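PDB 1Q1R: putidaredoxin reductase from Pseudomonas putida, which passes electrons from NADH through its bound FAD to the iron-sulfur protein putidaredoxin, which in turn supplies the cytochrome P450cam monooxygenase. Local coordinates for residues 334-339 with 375-380; 26-31 with 315-320; 210-215 with 229-234; 248-253 with 262-267. All blocks are in the same frame, centred on the assembly; numbering follows the deposited sequence.

None of the four contacts touches another. Contact 4, about 14 Å from the chain centre, contact 1, at about 17 Å, and contact 3 are partly buried; contact 2 lies at the surface. Contacts 2 and 3 are equally far out, each at about 27 Å, and their centres are about 53 Å apart. Contacts 1 and 3 are both antiparallel strand pairings carried by backbone hydrogen bonds: 334-339 with 375-380 in the five-stranded C-terminal sheet, helped by side-chain bonds, and 210-215 with 229-234 in a three-stranded hairpin sheet. Contact 2 joins a loop to a helix end through one lysine bond and a tryptophan edge. Contact 4 has no hydrogen bond between its segments and relies on cysteine, proline and aliphatic packing.

Contact 1: 334-339 with 375-380; sequences YEIGLK and DTVNRP
Thr-376 opens the pairing by gripping Lys-339 twice: its N and its OG1 both donate to Lys-339 O, at 2.8 and 2.9 Å respectively. The hydroxyl reaches that oxygen because chi1 of 64° sets OG1 between the backbone N and the carbonyl carbon of Thr-376. In return, Lys-339 N donates to Thr-376 O at 3.0 Å. Val-377 turns to the other face, where CG2 lies alongside Leu-338 CD2 at 3.6 Å and CG1 meets Ile-336 CG2 at 3.7 Å. Asn-378 then holds Gly-337 from two positions. Its N donates almost straight to Gly-337 O (2.7 Å, 175° at the hydrogen), while OD1 accepts from Gly-337 N at 2.8 Å, with the donor well above the plane of the amide carbonyl. ND2 is held in turn by Pro-359 O. A leucine in place of Asn-378 would probably leave Gly-337 N without its acceptor and Pro-359 O without this donor. Next, Arg-379 N donates to a water that also bonds Gly-337 O and Thr-376 OG1. This is regular antiparallel pairing, continued past the strand end by a side-chain amide, where the second and central strands of the five-stranded sheet meet in the C-terminal domain of glutathione reductase-like flavoenzymes.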
loop_
_atom_site.group_PDB
_atom_site.type_symbol
_atom_site.label_atom_id
_atom_site.label_comp_id
_atom_site.label_asym_id
_atom_site.label_seq_id
_atom_site.Cartn_x
_atom_site.Cartn_y
_atom_site.Cartn_z
ATOM N N TYR A 334 12.061 -8.435 9.778
ATOM C CA TYR A 334 13.075 -9.343 10.301
ATOM C C TYR A 334 13.279 -10.542 9.375
ATOM O O TYR A 334 13.292 -11.688 9.823
ATOM C CB TYR A 334 12.685 -9.834 11.699
ATOM C CG TYR A 334 12.337 -8.726 12.666
ATOM C CD1 TYR A 334 11.030 -8.561 13.125
ATOM C CD2 TYR A 334 13.310 -7.836 13.114
ATOM C CE1 TYR A 334 10.701 -7.533 14.012
ATOM C CE2 TYR A 334 12.991 -6.804 13.997
ATOM C CZ TYR A 334 11.688 -6.660 14.442
ATOM O OH TYR A 334 11.377 -5.650 15.324
ATOM N N GLU A 335 13.431 -10.272 8.085
ATOM C CA GLU A 335 13.657 -11.318 7.085
ATOM C C GLU A 335 12.570 -12.391 7.031
ATOM O O GLU A 335 12.795 -13.475 6.494
ATOM C CB GLU A 335 15.015 -11.993 7.317
ATOM C CG GLU A 335 16.220 -11.080 7.122
ATOM C CD GLU A 335 17.531 -11.766 7.466
ATOM O OE1 GLU A 335 17.876 -12.773 6.810
ATOM O OE2 GLU A 335 18.221 -11.302 8.400
ATOM N N ILE A 336 11.403 -12.094 7.591
ATOM C CA ILE A 336 10.292 -13.040 7.580
ATOM C C ILE A 336 9.421 -12.786 6.351
ATOM O O ILE A 336 9.045 -11.649 6.071
ATOM C CB ILE A 336 9.426 -12.893 8.845
ATOM C CG1 ILE A 336 10.231 -13.312 10.073
ATOM C CG2 ILE A 336 8.159 -13.728 8.713
ATOM C CD1 ILE A 336 9.486 -13.135 11.379
ATOM N N GLY A 337 9.114 -13.848 5.614
ATOM C CA GLY A 337 8.289 -13.708 4.428
ATOM C C GLY A 337 6.812 -13.670 4.764
ATOM O O GLY A 337 6.177 -14.709 4.952
ATOM N N LEU A 338 6.264 -12.465 4.845
ATOM C CA LEU A 338 4.854 -12.287 5.159
ATOM C C LEU A 338 4.070 -12.004 3.884
ATOM O O LEU A 338 4.297 -10.992 3.220
ATOM C CB LEU A 338 4.694 -11.126 6.140
ATOM C CG LEU A 338 5.536 -11.274 7.417
ATOM C CD1 LEU A 338 5.632 -9.948 8.158
ATOM C CD2 LEU A 338 4.914 -12.345 8.293
ATOM N N LYS A 339 3.160 -12.908 3.533
ATOM C CA LYS A 339 2.345 -12.736 2.336
ATOM C C LYS A 339 0.878 -12.941 2.685
ATOM O O LYS A 339 0.496 -13.961 3.261
ATOM C CB LYS A 339 2.786 -13.715 1.245
ATOM C CG LYS A 339 4.269 -13.615 0.920
ATOM C CD LYS A 339 4.649 -14.429 -0.307
ATOM C CE LYS A 339 4.166 -13.764 -1.588
ATOM N NZ LYS A 339 4.576 -14.531 -2.807
ATOM N N ASP A 375 -3.325 -15.483 5.683
ATOM C CA ASP A 375 -2.087 -14.777 5.974
ATOM C C ASP A 375 -1.056 -15.895 6.108
ATOM O O ASP A 375 -1.236 -16.814 6.911
ATOM C CB ASP A 375 -2.189 -14.003 7.297
ATOM C CG ASP A 375 -3.125 -12.795 7.214
ATOM O OD1 ASP A 375 -3.473 -12.248 8.285
ATOM O OD2 ASP A 375 -3.507 -12.387 6.097
ATOM N N THR A 376 0.003 -15.845 5.310
ATOM C CA THR A 376 1.036 -16.866 5.394
ATOM C C THR A 376 2.335 -16.267 5.905
ATOM O O THR A 376 2.696 -15.143 5.550
ATOM C CB THR A 376 1.291 -17.536 4.028
ATOM O OG1 THR A 376 1.791 -16.569 3.099
ATOM C CG2 THR A 376 -0.000 -18.135 3.486
ATOM N N VAL A 377 3.025 -17.021 6.753
ATOM C CA VAL A 377 4.293 -16.589 7.329
ATOM C C VAL A 377 5.358 -17.613 6.957
ATOM O O VAL A 377 5.384 -18.723 7.494
ATOM C CB VAL A 377 4.186 -16.478 8.863
ATOM C CG1 VAL A 377 5.549 -16.185 9.463
ATOM C CG2 VAL A 377 3.191 -15.386 9.226
ATOM N N ASN A 378 6.233 -17.225 6.033
ATOM C CA ASN A 378 7.293 -18.095 5.533
ATOM C C ASN A 378 6.720 -19.347 4.876
ATOM O O ASN A 378 7.285 -20.431 4.990
ATOM C CB ASN A 378 8.269 -18.495 6.648
ATOM C CG ASN A 378 9.223 -17.367 7.028
ATOM O OD1 ASN A 378 9.597 -16.540 6.189
ATOM N ND2 ASN A 378 9.636 -17.343 8.289
ATOM N N ARG A 379 5.595 -19.191 4.185
ATOM C CA ARG A 379 4.966 -20.308 3.485
ATOM C C ARG A 379 4.522 -19.889 2.086
ATOM O O ARG A 379 3.330 -19.757 1.801
ATOM C CB ARG A 379 3.782 -20.838 4.292
ATOM C CG ARG A 379 4.221 -21.518 5.571
ATOM C CD ARG A 379 3.190 -22.504 6.062
ATOM N NE ARG A 379 3.678 -23.227 7.228
ATOM C CZ ARG A 379 3.022 -24.214 7.829
ATOM N NH1 ARG A 379 1.833 -24.608 7.376
ATOM N NH2 ARG A 379 3.557 -24.803 8.890
ATOM N N PRO A 380 5.494 -19.686 1.185
ATOM C CA PRO A 380 5.244 -19.276 -0.197
ATOM C C PRO A 380 4.364 -20.228 -1.006
ATOM O O PRO A 380 3.561 -19.787 -1.827
ATOM C CB PRO A 380 6.656 -19.138 -0.771
ATOM C CG PRO A 380 7.443 -20.143 0.009
ATOM C CD PRO A 380 6.933 -19.922 1.411
HETATM O O HOH W 1 12.445 -16.151 8.489
HETATM O O HOH W 2 4.718 -16.513 3.397
HETATM O O HOH W 3 4.496 -17.426 -3.094
#

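Contact 2: 26-31 with 315-320; sequences SGWEGN and ILCGKV
Trp-28 and Cys-317 bring the two backbones closest, with CA atoms 6.1 Å apart, and neither segment pairs with the other as a strand: a loop meets the C-terminal end of a helix. The sulfur of Cys-317 fits between the two residues flanking Gly-27. SG comes to 3.5 Å from Ser-26 CB and to 3.9 Å from Trp-28 CB, so one thiol packs against both. Beside it the indole presents the edge of its six-membered ring to the helix end. Trp-28 CZ3 is 3.2 Å from Leu-316 O, which lies in the ring plane, and the same carbon touches Leu-316 CB at 4.0 Å. With CG anti to the backbone N (chi1 -178°), the indole swings out from the loop to reach this carbonyl. The polar link comes from Lys-319. Its chain runs extended as far as CE, passing Ser-26 CB with CD at 4.0 Å, then bends at the last torsion (chi4 53°) to bring NZ within 2.7 Å of Ser-26 O. That hydrogen bond approaches the carbonyl tilted 28° from its plane. Gly-318, at positive phi, is the C-prime residue of the Schellman motif that ends helix 302-316. The contact sets that helix end against the loop between helix 14-25 and strand 31-35, with Leu-23 of helix 14-25 touching both Trp-28 and Leu-316.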
loop_
_atom_site.group_PDB
_atom_site.type_symbol
_atom_site.label_atom_id
_atom_site.label_comp_id
_atom_site.label_asym_id
_atom_site.label_seq_id
_atom_site.Cartn_x
_atom_site.Cartn_y
_atom_site.Cartn_z
ATOM N N SER A 26 0.877 -2.517 -25.072
ATOM C CA SER A 26 -0.301 -3.145 -25.652
ATOM C C SER A 26 -0.636 -2.625 -27.049
ATOM O O SER A 26 -1.703 -2.921 -27.584
ATOM C CB SER A 26 -1.504 -2.955 -24.728
ATOM O OG SER A 26 -1.308 -3.639 -23.503
ATOM N N GLY A 27 0.269 -1.840 -27.628
ATOM C CA GLY A 27 0.047 -1.332 -28.970
ATOM C C GLY A 27 -0.501 0.075 -29.121
ATOM O O GLY A 27 -0.996 0.430 -30.190
ATOM N N TRP A 28 -0.422 0.881 -28.069
ATOM C CA TRP A 28 -0.917 2.250 -28.142
ATOM C C TRP A 28 0.036 3.076 -29.009
ATOM O O TRP A 28 1.248 3.054 -28.803
ATOM C CB TRP A 28 -1.025 2.836 -26.733
ATOM C CG TRP A 28 -1.570 4.231 -26.678
ATOM C CD1 TRP A 28 -0.856 5.391 -26.726
ATOM C CD2 TRP A 28 -2.946 4.610 -26.551
ATOM N NE1 TRP A 28 -1.699 6.471 -26.632
ATOM C CE2 TRP A 28 -2.987 6.020 -26.524
ATOM C CE3 TRP A 28 -4.146 3.894 -26.456
ATOM C CZ2 TRP A 28 -4.186 6.733 -26.405
ATOM C CZ3 TRP A 28 -5.339 4.603 -26.340
ATOM C CH2 TRP A 28 -5.347 6.010 -26.314
ATOM N N GLU A 29 -0.524 3.790 -29.985
ATOM C CA GLU A 29 0.264 4.607 -30.913
ATOM C C GLU A 29 0.187 6.103 -30.631
ATOM O O GLU A 29 1.044 6.868 -31.076
ATOM C CB GLU A 29 -0.196 4.354 -32.351
ATOM C CG GLU A 29 0.118 2.965 -32.888
ATOM C CD GLU A 29 1.586 2.790 -33.235
ATOM O OE1 GLU A 29 2.436 2.920 -32.325
ATOM O OE2 GLU A 29 1.889 2.524 -34.420
ATOM N N GLY A 30 -0.843 6.517 -29.902
ATOM C CA GLY A 30 -1.006 7.924 -29.589
ATOM C C GLY A 30 0.056 8.456 -28.646
ATOM O O GLY A 30 1.028 7.769 -28.333
ATOM N N ASN A 31 -0.132 9.690 -28.191
ATOM C CA ASN A 31 0.807 10.321 -27.275
ATOM C C ASN A 31 0.444 10.026 -25.826
ATOM O O ASN A 31 -0.734 9.977 -25.464
ATOM C CB ASN A 31 0.826 11.831 -27.501
ATOM C CG ASN A 31 1.386 12.203 -28.855
ATOM O OD1 ASN A 31 2.594 12.121 -29.083
ATOM N ND2 ASN A 31 0.510 12.602 -29.768
ATOM N N ILE A 315 -7.978 -2.219 -21.805
ATOM C CA ILE A 315 -9.202 -1.576 -22.267
ATOM C C ILE A 315 -8.965 -0.449 -23.275
ATOM O O ILE A 315 -9.623 -0.393 -24.316
ATOM C CB ILE A 315 -10.009 -1.024 -21.077
ATOM C CG1 ILE A 315 -10.428 -2.179 -20.161
ATOM C CG2 ILE A 315 -11.228 -0.261 -21.579
ATOM C CD1 ILE A 315 -11.094 -1.743 -18.875
ATOM N N LEU A 316 -8.028 0.444 -22.971
ATOM C CA LEU A 316 -7.733 1.560 -23.863
ATOM C C LEU A 316 -7.109 1.107 -25.176
ATOM O O LEU A 316 -7.022 1.881 -26.130
ATOM C CB LEU A 316 -6.793 2.556 -23.181
ATOM C CG LEU A 316 -7.307 3.288 -21.941
ATOM C CD1 LEU A 316 -6.229 4.248 -21.455
ATOM C CD2 LEU A 316 -8.587 4.045 -22.270
ATOM N N CYS A 317 -6.666 -0.143 -25.225
ATOM C CA CYS A 317 -6.051 -0.671 -26.436
ATOM C C CYS A 317 -6.954 -1.673 -27.145
ATOM O O CYS A 317 -6.507 -2.416 -28.017
ATOM C CB CYS A 317 -4.705 -1.321 -26.107
ATOM S SG CYS A 317 -3.393 -0.143 -25.684
ATOM N N GLY A 318 -8.226 -1.688 -26.764
ATOM C CA GLY A 318 -9.172 -2.595 -27.384
ATOM C C GLY A 318 -8.878 -4.060 -27.128
ATOM O O GLY A 318 -9.290 -4.924 -27.902
ATOM N N LYS A 319 -8.160 -4.347 -26.046
ATOM C CA LYS A 319 -7.830 -5.724 -25.695
ATOM C C LYS A 319 -8.676 -6.199 -24.517
ATOM O O LYS A 319 -9.336 -5.397 -23.854
ATOM C CB LYS A 319 -6.343 -5.838 -25.359
ATOM C CG LYS A 319 -5.436 -5.669 -26.565
ATOM C CD LYS A 319 -3.970 -5.802 -26.193
ATOM C CE LYS A 319 -3.106 -6.007 -27.430
ATOM N NZ LYS A 319 -3.334 -4.950 -28.452
ATOM N N VAL A 320 -8.664 -7.505 -24.264
ATOM C CA VAL A 320 -9.444 -8.071 -23.167
ATOM C C VAL A 320 -8.661 -8.067 -21.855
ATOM O O VAL A 320 -7.542 -8.572 -21.785
ATOM C CB VAL A 320 -9.893 -9.518 -23.485
ATOM C CG1 VAL A 320 -8.680 -10.413 -23.693
ATOM C CG2 VAL A 320 -10.768 -10.050 -22.357
#

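Contact 3: 210-215 with 229-234; sequences TGTQVC and VLCEDG
Val-214 and Cys-231 face each other as an antiparallel non-hydrogen-bonded pair, their CA atoms 4.4 Å apart and their side chains diverging. Backbone bonds flank the pair: Glu-232 N donates to Gln-213 O at 2.7 Å, and Cys-215 N to Leu-230 O at 2.9 Å. Val-214 sends CG1 to Val-229 CG1 at 3.7 Å, the two valines crossing at about a right angle. Both have CG1 anti to the backbone N; these branches come closest, and Val-214 CG2 adds a slightly longer contact to the same Val-229 CG1. Thr-212 likewise points its methyl to the partner, CG2 lying 3.6 Å from Cys-231 SG, while OG1 turns back to bond Thr-210 O from well above that carbonyl's plane.

These residues open the beta hairpin of strands 214-219 and 226-231, part of a three-stranded antiparallel sheet that strand 236-238 completes. Across it Val-229 also touches Phe-217, and Cys-231 touches Leu-237. A type I turn from Cys-231 to Gly-234, closed by Gly-234 N on Cys-231 O, leads towards that third strand.

Cys-215 has its sulfur between the backbone N and carbonyl carbon (chi1 67°), which lays SG against Leu-230 CB at 3.9 Å. Its CB lies 3.5 Å from Glu-232 OE1. Gln-213 and Glu-232 run side by side in the same direction, the glutamine extended and the glutamate bent at chi2. Gln-213 OE1 rests 3.7 Å from Glu-232 CG, and the planes of amide and carboxylate stand 85° apart, almost perpendicular.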
loop_
_atom_site.group_PDB
_atom_site.type_symbol
_atom_site.label_atom_id
_atom_site.label_comp_id
_atom_site.label_asym_id
_atom_site.label_seq_id
_atom_site.Cartn_x
_atom_site.Cartn_y
_atom_site.Cartn_z
ATOM N N THR A 210 0.304 -0.615 23.112
ATOM C CA THR A 210 -1.016 -0.560 22.503
ATOM C C THR A 210 -1.970 0.218 23.401
ATOM O O THR A 210 -1.671 0.466 24.565
ATOM C CB THR A 210 -1.570 -1.974 22.272
ATOM O OG1 THR A 210 -1.506 -2.716 23.495
ATOM C CG2 THR A 210 -0.757 -2.694 21.204
ATOM N N GLY A 211 -3.117 0.604 22.856
ATOM C CA GLY A 211 -4.071 1.362 23.640
ATOM C C GLY A 211 -3.424 2.630 24.169
ATOM O O GLY A 211 -3.774 3.122 25.246
ATOM N N THR A 212 -2.469 3.158 23.409
ATOM C CA THR A 212 -1.764 4.371 23.803
ATOM C C THR A 212 -2.084 5.509 22.848
ATOM O O THR A 212 -2.092 5.328 21.632
ATOM C CB THR A 212 -0.239 4.154 23.821
ATOM O OG1 THR A 212 0.092 3.151 24.790
ATOM C CG2 THR A 212 0.475 5.448 24.172
ATOM N N GLN A 213 -2.346 6.684 23.412
ATOM C CA GLN A 213 -2.674 7.859 22.621
ATOM C C GLN A 213 -1.662 8.979 22.882
ATOM O O GLN A 213 -1.357 9.297 24.036
ATOM C CB GLN A 213 -4.086 8.334 22.974
ATOM C CG GLN A 213 -4.575 9.518 22.162
ATOM C CD GLN A 213 -5.942 10.004 22.612
ATOM O OE1 GLN A 213 -6.115 10.450 23.753
ATOM N NE2 GLN A 213 -6.922 9.920 21.719
ATOM N N VAL A 214 -1.131 9.553 21.806
ATOM C CA VAL A 214 -0.184 10.654 21.923
ATOM C C VAL A 214 -0.912 11.977 22.136
ATOM O O VAL A 214 -1.802 12.306 21.348
ATOM C CB VAL A 214 0.733 10.745 20.689
ATOM C CG1 VAL A 214 1.629 11.969 20.778
ATOM C CG2 VAL A 214 1.561 9.476 20.548
ATOM N N CYS A 215 -0.572 12.708 23.182
ATOM C CA CYS A 215 -1.256 13.971 23.432
ATOM C C CYS A 215 -0.415 15.178 23.046
ATOM O O CYS A 215 -0.938 16.286 22.922
ATOM C CB CYS A 215 -1.675 14.077 24.905
ATOM S SG CYS A 215 -0.314 14.210 26.077
ATOM N N VAL A 229 8.000 12.506 23.305
ATOM C CA VAL A 229 6.615 12.264 22.912
ATOM C C VAL A 229 5.841 12.038 24.212
ATOM O O VAL A 229 6.256 11.238 25.050
ATOM C CB VAL A 229 6.498 10.993 22.029
ATOM C CG1 VAL A 229 5.058 10.813 21.553
ATOM C CG2 VAL A 229 7.448 11.093 20.840
ATOM N N LEU A 230 4.732 12.748 24.390
ATOM C CA LEU A 230 3.941 12.589 25.608
ATOM C C LEU A 230 2.668 11.808 25.333
ATOM O O LEU A 230 1.975 12.061 24.352
ATOM C CB LEU A 230 3.559 13.952 26.209
ATOM C CG LEU A 230 4.633 14.976 26.592
ATOM C CD1 LEU A 230 5.935 14.284 26.975
ATOM C CD2 LEU A 230 4.866 15.898 25.418
ATOM N N CYS A 231 2.363 10.859 26.206
ATOM C CA CYS A 231 1.159 10.055 26.052
ATOM C C CYS A 231 0.050 10.602 26.933
ATOM O O CYS A 231 0.312 11.214 27.967
ATOM C CB CYS A 231 1.441 8.607 26.430
ATOM S SG CYS A 231 2.764 7.873 25.459
ATOM N N GLU A 232 -1.188 10.366 26.518
ATOM C CA GLU A 232 -2.361 10.827 27.247
ATOM C C GLU A 232 -2.348 10.406 28.720
ATOM O O GLU A 232 -2.850 11.128 29.582
ATOM C CB GLU A 232 -3.623 10.303 26.556
ATOM C CG GLU A 232 -4.927 10.738 27.193
ATOM C CD GLU A 232 -5.012 12.239 27.395
ATOM O OE1 GLU A 232 -4.651 12.992 26.464
ATOM O OE2 GLU A 232 -5.454 12.665 28.484
ATOM N N ASP A 233 -1.764 9.249 29.013
ATOM C CA ASP A 233 -1.717 8.769 30.389
ATOM C C ASP A 233 -0.553 9.358 31.190
ATOM O O ASP A 233 -0.251 8.887 32.288
ATOM C CB ASP A 233 -1.643 7.243 30.403
ATOM C CG ASP A 233 -0.275 6.725 30.042
ATOM O OD1 ASP A 233 0.406 7.358 29.202
ATOM O OD2 ASP A 233 0.116 5.676 30.596
ATOM N N GLY A 234 0.106 10.375 30.635
ATOM C CA GLY A 234 1.206 11.022 31.336
ATOM C C GLY A 234 2.604 10.469 31.119
ATOM O O GLY A 234 3.566 10.954 31.721
HETATM O O HOH W 4 -2.010 6.909 26.773
#

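Contact 4: 248-253 with 262-267; sequences LIPNCE and VDNGIV
Cys-252 reaches into the bend formed by 262-266. Its CB sits between two aliphatic chains, 3.9 Å from Val-262 CG1 and 3.8 Å from Ile-266 CG1. Beyond it SG, anti to the carbonyl carbon (chi1 -47°), comes down on the glycine backbone, 3.4 Å from Gly-265 CA, and also meets Ile-266 CG1 at 3.8 Å. Gly-265 presents no side chain here, and with this backbone conformation a CB would press against the carbonyl oxygen of Asn-264. Alongside, Pro-250 lays CG 3.8 Å from Gly-265 N and 4.0 Å from Asn-264 OD1, the ring and the amide side chain crossing at about a right angle.

The segments join strand 248-250, paired with 112-114, to strand 266-267 at the edge of a three-stranded mixed sheet, with helix 253-257 between them in the chain. Asn-251, the centre of an inverse gamma turn, has its side chain about 4 Å from the FAD and bonds Arg-113 through OD1.

Ile-266 ends the packing with CD1 4.0 Å from Asn-251 O, and its side chain also touches Ala-255 of the helix. Cutting Ile-266 back to alanine is likely to open a gap beside Cys-252 and strip Asn-251 O of its aliphatic cover. The carbonyl of Asn-251 is bonded elsewhere, by Thr-110 OG1.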
loop_
_atom_site.group_PDB
_atom_site.type_symbol
_atom_site.label_atom_id
_atom_site.label_comp_id
_atom_site.label_asym_id
_atom_site.label_seq_id
_atom_site.Cartn_x
_atom_site.Cartn_y
_atom_site.Cartn_z
ATOM N N LEU A 248 -3.449 6.469 5.289
ATOM C CA LEU A 248 -3.320 7.255 4.076
ATOM C C LEU A 248 -4.646 7.903 3.694
ATOM O O LEU A 248 -5.715 7.336 3.922
ATOM C CB LEU A 248 -2.868 6.343 2.932
ATOM C CG LEU A 248 -2.373 6.982 1.639
ATOM C CD1 LEU A 248 -0.991 7.579 1.883
ATOM C CD2 LEU A 248 -2.304 5.929 0.536
ATOM N N ILE A 249 -4.568 9.095 3.114
ATOM C CA ILE A 249 -5.753 9.803 2.649
ATOM C C ILE A 249 -5.668 9.790 1.131
ATOM O O ILE A 249 -4.722 10.327 0.554
ATOM C CB ILE A 249 -5.779 11.272 3.126
ATOM C CG1 ILE A 249 -5.911 11.328 4.650
ATOM C CG2 ILE A 249 -6.948 12.008 2.469
ATOM C CD1 ILE A 249 -5.920 12.749 5.212
ATOM N N PRO A 250 -6.642 9.162 0.458
ATOM C CA PRO A 250 -6.580 9.140 -1.004
ATOM C C PRO A 250 -6.690 10.554 -1.570
ATOM O O PRO A 250 -7.446 11.372 -1.045
ATOM C CB PRO A 250 -7.765 8.256 -1.381
ATOM C CG PRO A 250 -8.756 8.545 -0.290
ATOM C CD PRO A 250 -7.889 8.548 0.949
ATOM N N ASN A 251 -5.924 10.840 -2.621
ATOM C CA ASN A 251 -5.940 12.155 -3.257
ATOM C C ASN A 251 -7.058 12.216 -4.301
ATOM O O ASN A 251 -6.846 11.922 -5.479
ATOM C CB ASN A 251 -4.581 12.451 -3.914
ATOM C CG ASN A 251 -3.464 12.646 -2.893
ATOM O OD1 ASN A 251 -3.622 13.391 -1.923
ATOM N ND2 ASN A 251 -2.326 11.988 -3.115
ATOM N N CYS A 252 -8.245 12.617 -3.857
ATOM C CA CYS A 252 -9.416 12.689 -4.727
ATOM C C CYS A 252 -9.871 14.105 -5.076
ATOM O O CYS A 252 -10.807 14.278 -5.858
ATOM C CB CYS A 252 -10.583 11.950 -4.067
ATOM S SG CYS A 252 -10.151 10.321 -3.417
ATOM N N GLU A 253 -9.217 15.111 -4.499
ATOM C CA GLU A 253 -9.585 16.507 -4.745
ATOM C C GLU A 253 -9.878 16.870 -6.196
ATOM O O GLU A 253 -10.892 17.504 -6.477
ATOM C CB GLU A 253 -8.515 17.449 -4.188
ATOM C CG GLU A 253 -8.522 17.535 -2.672
ATOM C CD GLU A 253 -8.066 16.252 -2.008
ATOM O OE1 GLU A 253 -8.357 16.067 -0.804
ATOM O OE2 GLU A 253 -7.404 15.435 -2.686
ATOM N N VAL A 262 -17.127 10.495 -5.657
ATOM C CA VAL A 262 -16.063 10.195 -4.712
ATOM C C VAL A 262 -16.647 9.657 -3.412
ATOM O O VAL A 262 -17.735 10.054 -2.997
ATOM C CB VAL A 262 -15.222 11.458 -4.408
ATOM C CG1 VAL A 262 -14.280 11.199 -3.244
ATOM C CG2 VAL A 262 -14.428 11.857 -5.640
ATOM N N ASP A 263 -15.920 8.740 -2.785
ATOM C CA ASP A 263 -16.328 8.141 -1.522
ATOM C C ASP A 263 -15.121 7.391 -0.972
ATOM O O ASP A 263 -14.933 6.211 -1.262
ATOM C CB ASP A 263 -17.492 7.168 -1.739
ATOM C CG ASP A 263 -17.970 6.534 -0.446
ATOM O OD1 ASP A 263 -18.886 5.687 -0.505
ATOM O OD2 ASP A 263 -17.437 6.880 0.633
ATOM N N ASN A 264 -14.312 8.084 -0.176
ATOM C CA ASN A 264 -13.102 7.499 0.393
ATOM C C ASN A 264 -12.351 6.883 -0.777
ATOM O O ASN A 264 -11.971 5.716 -0.744
ATOM C CB ASN A 264 -13.434 6.407 1.417
ATOM C CG ASN A 264 -12.198 5.902 2.150
ATOM O OD1 ASN A 264 -11.083 5.968 1.631
ATOM N ND2 ASN A 264 -12.394 5.384 3.357
ATOM N N GLY A 265 -12.160 7.686 -1.815
ATOM C CA GLY A 265 -11.474 7.227 -3.005
ATOM C C GLY A 265 -12.260 7.656 -4.223
ATOM O O GLY A 265 -13.402 8.103 -4.102
ATOM N N ILE A 266 -11.651 7.538 -5.396
ATOM C CA ILE A 266 -12.309 7.910 -6.639
ATOM C C ILE A 266 -13.059 6.692 -7.186
ATOM O O ILE A 266 -12.453 5.689 -7.569
ATOM C CB ILE A 266 -11.279 8.409 -7.671
ATOM C CG1 ILE A 266 -10.530 9.616 -7.095
ATOM C CG2 ILE A 266 -11.977 8.778 -8.976
ATOM C CD1 ILE A 266 -9.445 10.166 -7.991
ATOM N N VAL A 267 -14.384 6.788 -7.204
ATOM C CA VAL A 267 -15.237 5.701 -7.673
ATOM C C VAL A 267 -15.077 5.398 -9.159
ATOM O O VAL A 267 -15.146 6.292 -9.999
ATOM C CB VAL A 267 -16.726 6.014 -7.381
ATOM C CG1 VAL A 267 -17.617 4.896 -7.912
ATOM C CG2 VAL A 267 -16.930 6.193 -5.883
#